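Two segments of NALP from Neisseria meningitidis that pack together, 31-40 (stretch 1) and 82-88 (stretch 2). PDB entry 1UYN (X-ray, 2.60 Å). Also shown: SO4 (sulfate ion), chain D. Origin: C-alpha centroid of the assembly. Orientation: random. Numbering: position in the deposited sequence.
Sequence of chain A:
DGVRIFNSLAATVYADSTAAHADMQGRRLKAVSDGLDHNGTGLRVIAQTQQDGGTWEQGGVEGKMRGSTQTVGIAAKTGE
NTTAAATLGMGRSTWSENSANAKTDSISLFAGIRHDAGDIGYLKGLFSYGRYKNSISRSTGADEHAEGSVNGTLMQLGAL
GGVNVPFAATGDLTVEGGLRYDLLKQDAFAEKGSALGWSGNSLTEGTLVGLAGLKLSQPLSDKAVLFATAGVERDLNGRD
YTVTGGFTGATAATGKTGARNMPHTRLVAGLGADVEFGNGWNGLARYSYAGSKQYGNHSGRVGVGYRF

Stretch 1, residues 31-40: AVSDGLDHNG
Stretch 2, residues 82-88: TTAAATL

How do the two segments lie against each other? Stretch 1 enters as a helix through Ala 31 to Asp 34, with Gly 35 N hydrogen-bonded to Ala 31 O at 3.2 Å, and Gly 35 to His 38 keep helical phi/psi values. Stretch 2 is a strand throughout, phi near -135° and psi near 145°. The two run in opposite directions: Val 32 CA lies 6.9 Å from Thr 87 CA, and Leu 36 CA lies 6.3 Å from Thr 83 CA. Strand alternation turns Thr 83, Ala 85 and Thr 87 toward the helical segment and Ala 84, Ala 86 and Leu 88 away.

What does Leu 36, which covers the most surface, do here? Its CA-to-CB bond points sideways, but chi1 -70° (m) and chi2 165° (t) carry its end to the strand. Leu 36 CD2 sits 3.9 Å from Ala 85 CB, an apolar contact, and 3.8 Å from Thr 83 O, so the methyl packs against backbone as well as side chain.

How does Thr 83 receive the loop end of stretch 1? With chi1 -52° (m), its CG2 lies 4.1 Å from Leu 36 CD2 and 4.2 Å from Asn 39 CB. The methyl thus touches two residues of stretch 1. Asn 39 has left the helical region, at phi -58° and psi 130°.

What holds the Val 32 end? Val 32 points toward the strand in rotamer t (chi1 171°), placing CG2 3.8 Å from Thr 87 CB; Thr 87 has chi1 -82° (m). The small Ala 85 lies between the two ends in register, its CB 4.5 Å from Val 32 O. No hydrogen bond crosses the contact, so these 298 Å² of buried surface rest on van der Waals packing.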

ATOM      1  N   ALA A  31       3.276   5.133   1.760  1.00 21.90           N
ATOM      2  CA  ALA A  31       3.132   5.962   2.947  1.00 21.45           C
ATOM      3  C   ALA A  31       4.444   6.067   3.764  1.00 21.56           C
ATOM      4  O   ALA A  31       4.811   7.113   4.301  1.00 21.15           O
ATOM      5  CB  ALA A  31       1.978   5.400   3.807  1.00 20.46           C
ATOM      6  N   VAL A  32       5.144   4.961   3.850  1.00 21.51           N
ATOM      7  CA  VAL A  32       6.426   4.905   4.506  1.00 21.68           C
ATOM      8  C   VAL A  32       7.481   5.670   3.685  1.00 22.15           C
ATOM      9  O   VAL A  32       8.389   6.294   4.238  1.00 21.80           O
ATOM     10  CB  VAL A  32       6.818   3.403   4.660  1.00 21.80           C
ATOM     11  CG1 VAL A  32       8.263   3.200   5.158  1.00 22.19           C
ATOM     12  CG2 VAL A  32       5.835   2.727   5.581  1.00 21.76           C
ATOM     13  N   SER A  33       7.380   5.580   2.362  1.00 22.43           N
ATOM     14  CA  SER A  33       8.277   6.297   1.450  1.00 22.76           C
ATOM     15  C   SER A  33       7.992   7.785   1.459  1.00 23.06           C
ATOM     16  O   SER A  33       8.875   8.578   1.251  1.00 23.31           O
ATOM     17  CB  SER A  33       8.141   5.769   0.002  1.00 22.95           C
ATOM     18  OG  SER A  33       8.758   6.637  -0.927  1.00 22.45           O
ATOM     19  N   ASP A  34       6.749   8.172   1.672  1.00 24.05           N
ATOM     20  CA  ASP A  34       6.421   9.583   1.778  1.00 24.79           C
ATOM     21  C   ASP A  34       7.067  10.138   3.065  1.00 24.27           C
ATOM     22  O   ASP A  34       7.598  11.253   3.066  1.00 23.98           O
ATOM     23  CB  ASP A  34       4.887   9.787   1.682  1.00 25.47           C
ATOM     24  CG  ASP A  34       4.334   9.450   0.236  1.00 30.31           C
ATOM     25  OD1 ASP A  34       5.182   9.351  -0.705  1.00 31.20           O
ATOM     26  OD2 ASP A  34       3.097   9.253  -0.050  1.00 36.05           O
ATOM     27  N   GLY A  35       7.106   9.308   4.110  1.00 23.18           N
ATOM     28  CA  GLY A  35       7.702   9.631   5.377  1.00 23.02           C
ATOM     29  C   GLY A  35       9.173   9.917   5.383  1.00 23.93           C
ATOM     30  O   GLY A  35       9.719  10.421   6.376  1.00 23.95           O
ATOM     31  N   LEU A  36       9.841   9.544   4.300  1.00 25.76           N
ATOM     32  CA  LEU A  36      11.248   9.881   4.071  1.00 26.67           C
ATOM     33  C   LEU A  36      11.461  11.335   3.651  1.00 28.79           C
ATOM     34  O   LEU A  36      12.541  11.884   3.870  1.00 29.13           O
ATOM     35  CB  LEU A  36      11.844   8.963   3.016  1.00 26.02           C
ATOM     36  CG  LEU A  36      12.031   7.506   3.431  1.00 24.54           C
ATOM     37  CD1 LEU A  36      12.263   6.662   2.208  1.00 23.49           C
ATOM     38  CD2 LEU A  36      13.177   7.303   4.422  1.00 22.30           C
ATOM     39  N   ASP A  37      10.438  11.948   3.057  1.00 31.35           N
ATOM     40  CA  ASP A  37      10.538  13.307   2.496  1.00 33.78           C
ATOM     41  C   ASP A  37      10.408  14.393   3.585  1.00 36.73           C
ATOM     42  O   ASP A  37      11.132  15.378   3.592  1.00 36.93           O
ATOM     43  CB  ASP A  37       9.468  13.537   1.402  1.00 32.87           C
ATOM     44  CG  ASP A  37       9.355  12.373   0.428  1.00 32.40           C
ATOM     45  OD1 ASP A  37      10.362  11.658   0.251  1.00 28.00           O
ATOM     46  OD2 ASP A  37       8.293  12.080  -0.191  1.00 31.77           O
ATOM     47  N   HIS A  38       9.491  14.174   4.520  1.00 40.71           N
ATOM     48  CA  HIS A  38       9.078  15.197   5.488  1.00 43.72           C
ATOM     49  C   HIS A  38      10.242  15.686   6.318  1.00 44.64           C
ATOM     50  O   HIS A  38      10.314  16.859   6.656  1.00 45.54           O
ATOM     51  CB  HIS A  38       7.958  14.645   6.406  1.00 44.55           C
ATOM     52  CG  HIS A  38       6.855  13.963   5.647  1.00 48.49           C
ATOM     53  ND1 HIS A  38       5.933  14.649   4.881  1.00 53.63           N
ATOM     54  CD2 HIS A  38       6.579  12.653   5.479  1.00 51.82           C
ATOM     55  CE1 HIS A  38       5.120  13.784   4.295  1.00 55.42           C
ATOM     56  NE2 HIS A  38       5.492  12.563   4.643  1.00 54.19           N
ATOM     57  N   ASN A  39      11.164  14.778   6.609  1.00 45.91           N
ATOM     58  CA  ASN A  39      12.147  14.977   7.660  1.00 46.67           C
ATOM     59  C   ASN A  39      13.005  16.227   7.483  1.00 46.58           C
ATOM     60  O   ASN A  39      13.532  16.488   6.392  1.00 47.00           O
ATOM     61  CB  ASN A  39      13.027  13.718   7.843  1.00 47.38           C
ATOM     62  CG  ASN A  39      12.718  12.976   9.141  1.00 48.89           C
ATOM     63  OD1 ASN A  39      13.422  13.152  10.156  1.00 51.15           O
ATOM     64  ND2 ASN A  39      11.637  12.184   9.134  1.00 48.45           N
ATOM     65  N   GLY A  40      13.068  17.002   8.574  1.00 46.10           N
ATOM     66  CA  GLY A  40      13.987  18.114   8.771  1.00 45.23           C
ATOM     67  C   GLY A  40      14.997  17.612   9.797  1.00 44.30           C
ATOM     68  O   GLY A  40      15.607  16.584   9.569  1.00 45.34           O
ATOM     69  N   THR A  82      21.389  11.334   4.416  1.00 19.66           N
ATOM     70  CA  THR A  82      20.698  10.064   4.446  1.00 18.32           C
ATOM     71  C   THR A  82      19.544  10.105   5.397  1.00 17.85           C
ATOM     72  O   THR A  82      19.632  10.710   6.423  1.00 18.25           O
ATOM     73  CB  THR A  82      21.687   8.972   4.780  1.00 17.91           C
ATOM     74  OG1 THR A  82      22.652   8.963   3.746  1.00 17.47           O
ATOM     75  CG2 THR A  82      21.096   7.579   4.647  1.00 18.33           C
ATOM     76  N   THR A  83      18.433   9.485   5.022  1.00 17.64           N
ATOM     77  CA  THR A  83      17.281   9.392   5.890  1.00 17.34           C
ATOM     78  C   THR A  83      16.835   7.954   5.916  1.00 17.20           C
ATOM     79  O   THR A  83      16.906   7.305   4.920  1.00 16.75           O
ATOM     80  CB  THR A  83      16.169  10.212   5.337  1.00 17.19           C
ATOM     81  OG1 THR A  83      16.631  11.535   5.063  1.00 18.02           O
ATOM     82  CG2 THR A  83      15.086  10.376   6.376  1.00 17.81           C
ATOM     83  N   ALA A  84      16.391   7.457   7.066  1.00 17.41           N
ATOM     84  CA  ALA A  84      15.910   6.083   7.157  1.00 17.51           C
ATOM     85  C   ALA A  84      14.619   6.038   7.908  1.00 17.16           C
ATOM     86  O   ALA A  84      14.321   6.890   8.725  1.00 17.87           O
ATOM     87  CB  ALA A  84      16.940   5.134   7.778  1.00 17.61           C
ATOM     88  N   ALA A  85      13.824   5.053   7.561  1.00 17.64           N
ATOM     89  CA  ALA A  85      12.538   4.833   8.196  1.00 17.71           C
ATOM     90  C   ALA A  85      12.298   3.359   8.335  1.00 16.87           C
ATOM     91  O   ALA A  85      12.804   2.544   7.581  1.00 16.54           O
ATOM     92  CB  ALA A  85      11.437   5.478   7.396  1.00 18.14           C
ATOM     93  N   ALA A  86      11.579   3.054   9.385  1.00 16.96           N
ATOM     94  CA  ALA A  86      11.175   1.727   9.696  1.00 16.80           C
ATOM     95  C   ALA A  86       9.780   1.867  10.309  1.00 17.10           C
ATOM     96  O   ALA A  86       9.529   2.673  11.214  1.00 15.27           O
ATOM     97  CB  ALA A  86      12.174   1.085  10.639  1.00 16.97           C
ATOM     98  N   THR A  87       8.865   1.065   9.783  1.00 18.27           N
ATOM     99  CA  THR A  87       7.461   1.114  10.181  1.00 18.98           C
ATOM    100  C   THR A  87       6.920  -0.281  10.344  1.00 18.87           C
ATOM    101  O   THR A  87       7.316  -1.224   9.660  1.00 18.51           O
ATOM    102  CB  THR A  87       6.631   1.905   9.153  1.00 18.13           C
ATOM    103  OG1 THR A  87       6.778   3.310   9.417  1.00 19.81           O
ATOM    104  CG2 THR A  87       5.146   1.666   9.340  1.00 17.53           C
ATOM    105  N   LEU A  88       6.034  -0.396  11.301  1.00 19.80           N
ATOM    106  CA  LEU A  88       5.342  -1.638  11.567  1.00 20.55           C
ATOM    107  C   LEU A  88       3.858  -1.390  11.415  1.00 19.98           C
ATOM    108  O   LEU A  88       3.319  -0.399  11.871  1.00 17.07           O
ATOM    109  CB  LEU A  88       5.695  -2.136  12.934  1.00 21.05           C
ATOM    110  CG  LEU A  88       5.948  -3.629  12.969  1.00 26.39           C
ATOM    111  CD1 LEU A  88       7.107  -4.025  13.904  1.00 28.27           C
ATOM    112  CD2 LEU A  88       4.615  -4.269  13.420  1.00 29.32           C
TER
HETATM  113  S   SO4 D2087      25.899  10.674   4.187  1.00 63.24           S
HETATM  114  O1  SO4 D2087      26.477   9.333   4.391  1.00 61.84           O
HETATM  115  O2  SO4 D2087      24.535  10.775   4.669  1.00 61.63           O
HETATM  116  O3  SO4 D2087      26.648  11.716   4.923  1.00 65.67           O
HETATM  117  O4  SO4 D2087      25.964  10.972   2.751  1.00 65.37           O